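Local coordinates for sulfur oxygenase/reductase (Halothiobacillus neapolitanus, PDB 6QPA), which oxidises and disproportionates elemental sulfur with dioxygen at a mononuclear iron site, giving sulfite, thiosulfate and sulfide, at the interface of chains A and B and the interface of chains A and C. Sequence-based numbering; all coordinates share one arbitrary frame. Chains: chain A/B/C, Sulfur oxygenase/reductase.

Contact 1: the interface of chains A and B. Residues chain A 131, 133-134, 137; chain B 151, 191-193.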
ATOM      1  N   SER A 131     -49.212  18.665  16.359  1.00 27.29           N
ATOM      2  CA  SER A 131     -47.796  18.920  16.193  1.00 30.36           C
ATOM      3  C   SER A 131     -47.393  20.099  17.071  1.00 25.79           C
ATOM      4  O   SER A 131     -48.243  20.779  17.660  1.00 26.34           O
ATOM      5  CB  SER A 131     -47.460  19.160  14.721  1.00 30.36           C
ATOM      6  OG  SER A 131     -47.859  20.463  14.361  1.00 34.95           O
ATOM      7  N   THR A 133     -46.196  23.059  16.308  1.00 30.40           N
ATOM      8  CA  THR A 133     -46.700  24.369  15.915  1.00 31.66           C
ATOM      9  C   THR A 133     -48.192  24.525  16.183  1.00 32.26           C
ATOM     10  O   THR A 133     -48.710  25.646  16.069  1.00 27.97           O
ATOM     11  CB  THR A 133     -46.380  24.658  14.435  1.00 35.06           C
ATOM     12  OG1 THR A 133     -46.854  23.595  13.613  1.00 32.41           O
ATOM     13  CG2 THR A 133     -44.871  24.818  14.230  1.00 28.10           C
ATOM     14  N   ASP A 134     -48.890  23.441  16.555  1.00 30.89           N
ATOM     15  CA  ASP A 134     -50.279  23.526  16.997  1.00 27.79           C
ATOM     16  C   ASP A 134     -50.417  23.844  18.481  1.00 27.86           C
ATOM     17  O   ASP A 134     -51.511  24.213  18.934  1.00 27.79           O
ATOM     18  CB  ASP A 134     -51.015  22.210  16.728  1.00 30.70           C
ATOM     19  CG  ASP A 134     -50.999  21.819  15.256  1.00 34.11           C
ATOM     20  OD1 ASP A 134     -51.012  22.724  14.404  1.00 40.75           O
ATOM     21  OD2 ASP A 134     -50.976  20.607  14.948  1.00 37.61           O
ATOM     22  N   GLN A 137     -51.937  27.261  19.920  1.00 32.45           N
ATOM     23  CA  GLN A 137     -53.364  27.425  19.660  1.00 36.52           C
ATOM     24  C   GLN A 137     -54.211  26.458  20.492  1.00 42.13           C
ATOM     25  O   GLN A 137     -55.306  26.819  20.961  1.00 38.07           O
ATOM     26  CB  GLN A 137     -53.647  27.251  18.176  1.00 24.93           C
ATOM     27  CG  GLN A 137     -55.112  27.141  17.888  1.00 34.99           C
ATOM     28  CD  GLN A 137     -55.419  27.291  16.419  1.00 36.49           C
ATOM     29  OE1 GLN A 137     -55.777  26.328  15.756  1.00 42.09           O
ATOM     30  NE2 GLN A 137     -55.321  28.515  15.914  1.00 30.26           N
TER
ATOM     31  N   LYS B 151     -51.782  29.316  14.590  1.00 24.74           N
ATOM     32  CA  LYS B 151     -50.736  28.340  14.321  1.00 29.26           C
ATOM     33  C   LYS B 151     -49.402  29.073  14.224  1.00 28.93           C
ATOM     34  O   LYS B 151     -49.337  30.218  13.781  1.00 29.35           O
ATOM     35  CB  LYS B 151     -51.001  27.602  13.005  1.00 24.98           C
ATOM     36  CG  LYS B 151     -52.341  26.837  12.986  1.00 28.77           C
ATOM     37  CD  LYS B 151     -52.426  25.852  14.166  1.00 23.41           C
ATOM     38  CE  LYS B 151     -53.587  24.858  13.941  1.00 27.58           C
ATOM     39  NZ  LYS B 151     -53.146  23.848  12.924  1.00 32.61           N
ATOM     40  N   PRO B 191     -52.871  17.637  11.840  1.00 32.90           N
ATOM     41  CA  PRO B 191     -51.734  18.169  12.603  1.00 33.66           C
ATOM     42  C   PRO B 191     -50.724  18.897  11.726  1.00 31.74           C
ATOM     43  O   PRO B 191     -50.398  18.482  10.607  1.00 29.74           O
ATOM     44  CB  PRO B 191     -51.125  16.927  13.269  1.00 35.39           C
ATOM     45  CG  PRO B 191     -51.817  15.750  12.681  1.00 38.99           C
ATOM     46  CD  PRO B 191     -53.084  16.191  12.049  1.00 29.34           C
ATOM     47  N   GLY B 192     -50.199  19.980  12.273  1.00 28.43           N
ATOM     48  CA  GLY B 192     -49.122  20.676  11.617  1.00 25.96           C
ATOM     49  C   GLY B 192     -49.531  21.573  10.474  1.00 28.93           C
ATOM     50  O   GLY B 192     -48.650  22.053   9.759  1.00 24.93           O
ATOM     51  N   MET B 193     -50.831  21.776  10.249  1.00 28.65           N
ATOM     52  CA  MET B 193     -51.270  22.664   9.186  1.00 29.47           C
ATOM     53  C   MET B 193     -51.182  24.102   9.676  1.00 32.05           C
ATOM     54  O   MET B 193     -51.941  24.513  10.563  1.00 31.22           O
ATOM     55  CB  MET B 193     -52.700  22.416   8.726  1.00 29.77           C
ATOM     56  CG  MET B 193     -52.994  23.613   7.747  1.00 41.83           C
ATOM     57  SD  MET B 193     -54.386  23.592   6.705  1.00 63.06           S
ATOM     58  CE  MET B 193     -53.875  22.422   5.491  1.00 79.12           C
TER
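The 3-10 turn 132-134 of chain A and the start of its helix 135-144 meet two loops of chain B, one carrying B:Lys151 and the other B:Pro191 and B:Gly192 just before strand 193-204. A:Asp134 spans both loops with its two carboxylate oxygens. OD1 forms a salt bridge with the B:Lys151 ammonium NZ at 2.8 Å, the nitrogen coming from above the carboxylate plane, 48° out of it. OD2 takes the backbone N-H of B:Gly192 on its syn side, with N to OD2 at 2.9 Å and 166° at the hydrogen. Within chain A, the backbone N of A:Ser131 also donates to OD2, at 3.0 Å, so donors from both chains hold the carboxylate against rotation. B:Lys151 is bent at chi2 and again at chi4 (76°), which curls NZ back to the carbonyl O of B:Met193 at 2.7 Å. That bond ties the ammonium to the first residue of strand 193-204 in its own chain and holds it beside A:Asp134. Short of the ammonium, the CD and CE methylenes cross A:Gln137, whose amide carbon CD lies 3.9 Å from B:Lys151 CE. The site thus lies at the entry to helix 135-144 of chain A, set against the start of strand 193-204 in chain B.

Contact 2: the interface of chains A and C. Residues chain A 107, 112-114, 209-210; chain C 59-60.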
ATOM      1  N   LEU A 107     -47.258  -9.837   0.950  1.00 67.31           N
ATOM      2  CA  LEU A 107     -46.969 -11.167   1.483  1.00 56.42           C
ATOM      3  C   LEU A 107     -45.514 -11.574   1.279  1.00 49.16           C
ATOM      4  O   LEU A 107     -45.019 -12.430   2.019  1.00 51.88           O
ATOM      5  CB  LEU A 107     -47.904 -12.224   0.867  1.00 53.55           C
ATOM      6  CG  LEU A 107     -49.378 -12.283   1.333  1.00 53.74           C
ATOM      7  CD1 LEU A 107     -50.148 -13.426   0.668  1.00 59.50           C
ATOM      8  CD2 LEU A 107     -49.539 -12.381   2.857  1.00 56.96           C
ATOM      9  N   GLU A 112     -45.169 -13.939   9.542  1.00 33.91           N
ATOM     10  CA  GLU A 112     -46.230 -14.459  10.389  1.00 42.20           C
ATOM     11  C   GLU A 112     -47.425 -13.520  10.267  1.00 42.79           C
ATOM     12  O   GLU A 112     -47.259 -12.309  10.086  1.00 34.67           O
ATOM     13  CB  GLU A 112     -45.733 -14.575  11.836  1.00 45.19           C
ATOM     14  CG  GLU A 112     -46.535 -15.454  12.758  1.00 65.18           C
ATOM     15  CD  GLU A 112     -45.844 -15.626  14.104  1.00 75.45           C
ATOM     16  OE1 GLU A 112     -44.721 -15.084  14.292  1.00 68.61           O
ATOM     17  OE2 GLU A 112     -46.437 -16.300  14.976  1.00 83.91           O
ATOM     18  N   GLY A 113     -48.630 -14.083  10.337  1.00 40.68           N
ATOM     19  CA  GLY A 113     -49.833 -13.293  10.169  1.00 35.72           C
ATOM     20  C   GLY A 113     -50.308 -13.256   8.725  1.00 38.57           C
ATOM     21  O   GLY A 113     -49.792 -13.980   7.874  1.00 45.42           O
ATOM     22  N   PRO A 114     -51.296 -12.390   8.408  1.00 35.66           N
ATOM     23  CA  PRO A 114     -51.946 -11.458   9.338  1.00 32.97           C
ATOM     24  C   PRO A 114     -52.972 -12.170  10.214  1.00 38.65           C
ATOM     25  O   PRO A 114     -53.485 -13.219   9.830  1.00 38.86           O
ATOM     26  CB  PRO A 114     -52.634 -10.457   8.409  1.00 29.48           C
ATOM     27  CG  PRO A 114     -53.061 -11.302   7.270  1.00 34.37           C
ATOM     28  CD  PRO A 114     -51.920 -12.322   7.076  1.00 32.19           C
ATOM     29  N   SER A 209     -57.975 -11.773   8.358  1.00 39.76           N
ATOM     30  CA  SER A 209     -56.900 -12.670   8.742  1.00 35.31           C
ATOM     31  C   SER A 209     -56.481 -13.580   7.610  1.00 32.46           C
ATOM     32  O   SER A 209     -55.701 -14.513   7.836  1.00 30.97           O
ATOM     33  CB  SER A 209     -57.328 -13.511   9.945  1.00 31.61           C
ATOM     34  OG  SER A 209     -57.695 -12.663  11.008  1.00 30.55           O
ATOM     35  N   PHE A 210     -56.991 -13.339   6.406  1.00 33.63           N
ATOM     36  CA  PHE A 210     -56.670 -14.165   5.248  1.00 39.28           C
ATOM     37  C   PHE A 210     -57.027 -15.638   5.487  1.00 38.30           C
ATOM     38  O   PHE A 210     -56.351 -16.549   5.000  1.00 38.35           O
ATOM     39  CB  PHE A 210     -55.195 -14.006   4.873  1.00 47.68           C
ATOM     40  CG  PHE A 210     -54.945 -14.069   3.412  1.00 67.71           C
ATOM     41  CD1 PHE A 210     -55.425 -13.072   2.581  1.00 79.13           C
ATOM     42  CD2 PHE A 210     -54.236 -15.122   2.861  1.00 74.47           C
ATOM     43  CE1 PHE A 210     -55.197 -13.122   1.224  1.00 83.82           C
ATOM     44  CE2 PHE A 210     -54.003 -15.181   1.502  1.00 76.60           C
ATOM     45  CZ  PHE A 210     -54.485 -14.183   0.682  1.00 82.26           C
TER
ATOM     46  N   ARG C  59     -47.314 -17.616   0.764  1.00 42.98           N
ATOM     47  CA  ARG C  59     -48.214 -17.160   1.817  1.00 41.19           C
ATOM     48  C   ARG C  59     -47.429 -16.498   2.949  1.00 43.79           C
ATOM     49  O   ARG C  59     -47.913 -15.551   3.578  1.00 40.57           O
ATOM     50  CB  ARG C  59     -49.043 -18.345   2.328  1.00 36.97           C
ATOM     51  CG  ARG C  59     -49.844 -18.104   3.608  1.00 37.57           C
ATOM     52  CD  ARG C  59     -50.970 -17.101   3.392  1.00 50.44           C
ATOM     53  NE  ARG C  59     -51.746 -16.861   4.609  1.00 54.98           N
ATOM     54  CZ  ARG C  59     -51.428 -15.961   5.536  1.00 48.92           C
ATOM     55  NH1 ARG C  59     -50.342 -15.204   5.388  1.00 46.30           N
ATOM     56  NH2 ARG C  59     -52.195 -15.819   6.617  1.00 47.67           N
ATOM     57  N   TYR C  60     -46.217 -16.982   3.215  1.00 40.85           N
ATOM     58  CA  TYR C  60     -45.289 -16.333   4.130  1.00 39.99           C
ATOM     59  C   TYR C  60     -43.979 -16.069   3.395  1.00 39.64           C
ATOM     60  O   TYR C  60     -42.926 -16.604   3.763  1.00 35.77           O
ATOM     61  CB  TYR C  60     -45.087 -17.197   5.377  1.00 35.99           C
ATOM     62  CG  TYR C  60     -46.394 -17.571   6.021  1.00 34.99           C
ATOM     63  CD1 TYR C  60     -47.111 -16.637   6.756  1.00 39.55           C
ATOM     64  CD2 TYR C  60     -46.934 -18.845   5.864  1.00 33.02           C
ATOM     65  CE1 TYR C  60     -48.325 -16.961   7.336  1.00 45.65           C
ATOM     66  CE2 TYR C  60     -48.161 -19.180   6.441  1.00 36.70           C
ATOM     67  CZ  TYR C  60     -48.846 -18.228   7.180  1.00 43.58           C
ATOM     68  OH  TYR C  60     -50.051 -18.537   7.776  1.00 45.61           O
TER
HETATM   69  O   HOH W   1     -54.090 -17.682   6.170  1.00 52.78           O
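In this sulfur oxygenase reductase, C:Arg59 reaches from a loop of chain C to strand 113-115 and the A:Phe210 loop of chain A. Direct polar contact centres on the carbonyl of A:Gly113. NH1 of the C:Arg59 guanidinium donates to A:Gly113 O at 2.8 Å, nearly in the guanidinium plane and tilted 15° from that of the carbonyl; the contribution of NH2 is weak. Water adds a second polar link: C:Arg59 NE and NH2 both hydrogen-bond to water 1, which lies 2.8 Å from A:Phe210 O. The side chain leaves its backbone with CG anti to N (chi1 169°) and bends at chi2, bringing the guanidinium between two aromatic residues. Over one face, the C:Tyr60 hydroxyl OH sits 3.6 Å above the plane; over the opposite face, displaced towards the rim of the guanidinium, lies A:Phe210 CG. The phenyl and guanidinium planes are 80° apart, with CD2 of A:Phe210 3.5 Å from C:Arg59 NE, so this is not a parallel stack. A leucine in place of C:Arg59 would probably leave A:Gly113 O without its cross-chain donor and water 1 without its anchor on chain C. Apolar packing comes from A:Pro114 CD, 4.0 Å from C:Arg59 CZ, while the A:Leu107 methyl CD2 rests against the backbone C:Arg59 O at 3.6 Å.

Contact 3: the interface of chains A and B. Residues chain A 136-137, 139-140; chain B 135, 139, 149-150, 152.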
ATOM      1  N   PRO A 136     -49.427  26.191  20.826  1.00 33.36           N
ATOM      2  CA  PRO A 136     -49.965  27.457  21.368  1.00 31.98           C
ATOM      3  C   PRO A 136     -51.448  27.633  21.102  1.00 27.40           C
ATOM      4  O   PRO A 136     -52.176  28.095  21.988  1.00 33.02           O
ATOM      5  CB  PRO A 136     -49.103  28.541  20.696  1.00 28.83           C
ATOM      6  CG  PRO A 136     -47.791  27.836  20.418  1.00 30.24           C
ATOM      7  CD  PRO A 136     -48.224  26.427  19.997  1.00 32.35           C
ATOM      8  N   GLN A 137     -51.937  27.261  19.920  1.00 32.45           N
ATOM      9  CA  GLN A 137     -53.364  27.425  19.660  1.00 36.52           C
ATOM     10  C   GLN A 137     -54.211  26.458  20.492  1.00 42.13           C
ATOM     11  O   GLN A 137     -55.306  26.819  20.961  1.00 38.07           O
ATOM     12  CB  GLN A 137     -53.647  27.251  18.176  1.00 24.93           C
ATOM     13  CG  GLN A 137     -55.112  27.141  17.888  1.00 34.99           C
ATOM     14  CD  GLN A 137     -55.419  27.291  16.419  1.00 36.49           C
ATOM     15  OE1 GLN A 137     -55.777  26.328  15.756  1.00 42.09           O
ATOM     16  NE2 GLN A 137     -55.321  28.515  15.914  1.00 30.26           N
ATOM     17  N   LEU A 139     -53.424  25.401  23.427  1.00 38.44           N
ATOM     18  CA  LEU A 139     -53.415  26.013  24.748  1.00 40.01           C
ATOM     19  C   LEU A 139     -54.419  27.159  24.825  1.00 44.66           C
ATOM     20  O   LEU A 139     -55.257  27.218  25.738  1.00 39.64           O
ATOM     21  CB  LEU A 139     -52.000  26.495  25.059  1.00 44.58           C
ATOM     22  CG  LEU A 139     -51.596  26.927  26.458  1.00 45.82           C
ATOM     23  CD1 LEU A 139     -51.735  25.787  27.393  1.00 45.59           C
ATOM     24  CD2 LEU A 139     -50.156  27.328  26.395  1.00 54.66           C
ATOM     25  N   GLY A 140     -54.361  28.076  23.858  1.00 37.22           N
ATOM     26  CA  GLY A 140     -55.287  29.198  23.864  1.00 33.87           C
ATOM     27  C   GLY A 140     -56.737  28.760  23.778  1.00 44.90           C
ATOM     28  O   GLY A 140     -57.602  29.303  24.473  1.00 40.57           O
TER
ATOM     29  N   VAL B 135     -42.906  33.321  20.485  1.00 27.71           N
ATOM     30  CA  VAL B 135     -44.163  32.615  20.721  1.00 25.96           C
ATOM     31  C   VAL B 135     -44.777  32.931  22.088  1.00 26.98           C
ATOM     32  O   VAL B 135     -45.979  33.207  22.166  1.00 26.67           O
ATOM     33  CB  VAL B 135     -43.942  31.074  20.549  1.00 29.97           C
ATOM     34  CG1 VAL B 135     -45.173  30.288  21.055  1.00 32.50           C
ATOM     35  CG2 VAL B 135     -43.691  30.769  19.078  1.00 30.40           C
ATOM     36  N   LEU B 139     -48.452  34.523  22.322  1.00 39.32           N
ATOM     37  CA  LEU B 139     -49.470  33.914  23.169  1.00 35.96           C
ATOM     38  C   LEU B 139     -50.027  34.922  24.171  1.00 34.98           C
ATOM     39  O   LEU B 139     -51.246  35.093  24.291  1.00 40.68           O
ATOM     40  CB  LEU B 139     -48.862  32.718  23.897  1.00 48.79           C
ATOM     41  CG  LEU B 139     -49.707  31.739  24.700  1.00 52.32           C
ATOM     42  CD1 LEU B 139     -50.718  31.047  23.838  1.00 44.39           C
ATOM     43  CD2 LEU B 139     -48.781  30.713  25.308  1.00 60.30           C
ATOM     44  N   VAL B 149     -55.123  32.339  19.454  1.00 36.30           N
ATOM     45  CA  VAL B 149     -53.688  32.131  19.206  1.00 34.60           C
ATOM     46  C   VAL B 149     -53.510  31.475  17.840  1.00 34.16           C
ATOM     47  O   VAL B 149     -54.167  30.455  17.558  1.00 35.76           O
ATOM     48  CB  VAL B 149     -53.076  31.263  20.306  1.00 35.68           C
ATOM     49  CG1 VAL B 149     -51.576  31.070  20.054  1.00 30.01           C
ATOM     50  CG2 VAL B 149     -53.323  31.881  21.666  1.00 33.41           C
ATOM     51  N   PRO B 150     -52.642  31.982  16.968  1.00 35.52           N
ATOM     52  CA  PRO B 150     -52.501  31.373  15.642  1.00 35.49           C
ATOM     53  C   PRO B 150     -51.699  30.074  15.690  1.00 33.76           C
ATOM     54  O   PRO B 150     -51.007  29.766  16.660  1.00 32.24           O
ATOM     55  CB  PRO B 150     -51.750  32.448  14.843  1.00 34.19           C
ATOM     56  CG  PRO B 150     -50.929  33.147  15.874  1.00 39.37           C
ATOM     57  CD  PRO B 150     -51.812  33.191  17.112  1.00 35.55           C
ATOM     58  N   VAL B 152     -48.334  28.412  14.644  1.00 28.20           N
ATOM     59  CA  VAL B 152     -47.011  29.020  14.646  1.00 30.23           C
ATOM     60  C   VAL B 152     -46.399  28.820  13.263  1.00 34.39           C
ATOM     61  O   VAL B 152     -46.110  27.685  12.859  1.00 26.74           O
ATOM     62  CB  VAL B 152     -46.124  28.413  15.732  1.00 32.31           C
ATOM     63  CG1 VAL B 152     -44.735  29.046  15.665  1.00 30.20           C
ATOM     64  CG2 VAL B 152     -46.790  28.573  17.137  1.00 25.74           C
TER
HETATM   65  O   HOH W   2     -50.290  27.246  17.520  1.00 29.14           O
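This is a mainly apolar interface between copies of the same protein, in which the two helices 135-144 meet without exact two-fold symmetry; it joins chains A and B in the 24-subunit assembly. A:Pro136, in the first turn of its helix, buries 79 Å² against chain B. Its ring atom CG touches B:Val152 CG2 at 3.5 Å and B:Val135 CG1 at 3.6 Å, both valines crossing the proline at about a right angle. The neighbouring ring carbon CB meets B:Val149 CG1, also at 3.6 Å. With chi1 of -179°, B:Val149 points that methyl towards the proline, while its other branch, CG2, reaches the CA of A:Gly140 one helical turn farther along. Equivalent leucines meet through the same branch: A:Leu139 CD2 and B:Leu139 CD2 are 3.8 Å apart, their side chains again crossing nearly perpendicularly. B:Leu139 extends its other methyl, CD1, towards the backbone carbonyl of A:Pro136. Polar contacts flank this apolar patch. Water 2 joins the backbone N of A:Gln137 to the carbonyl O of B:Pro150, with distances of 2.9 Å and 2.8 Å, tying the start of the chain A helix to the chain B loop. The extended side chain of A:Gln137 supplies a direct bond: its amide NE2 donates to B:Val149 O at 2.8 Å. NE2 lies in the carbonyl plane of its acceptor, and that oxygen is 8° out of the A:Gln137 amide plane, with 168° at the hydrogen.

Contacts 1 and 3 are neighbouring parts of one A–B interface, their C-alpha centres about 9 Å apart. A:Gln137 belongs to both, and the chain B loop around residues 149-152 serves both, so the charged and apolar patches are likely to act as a single surface. Contact 2 lies about 38 Å from contact 1 and about 46 Å from contact 3, on a different face of chain A and against a different neighbour. The A–C interface is two-fold symmetric, whereas the A–B interface is not exactly so. Two interfaces of different symmetry on separate faces of one subunit would let it join more than one neighbour in the 24-subunit assembly.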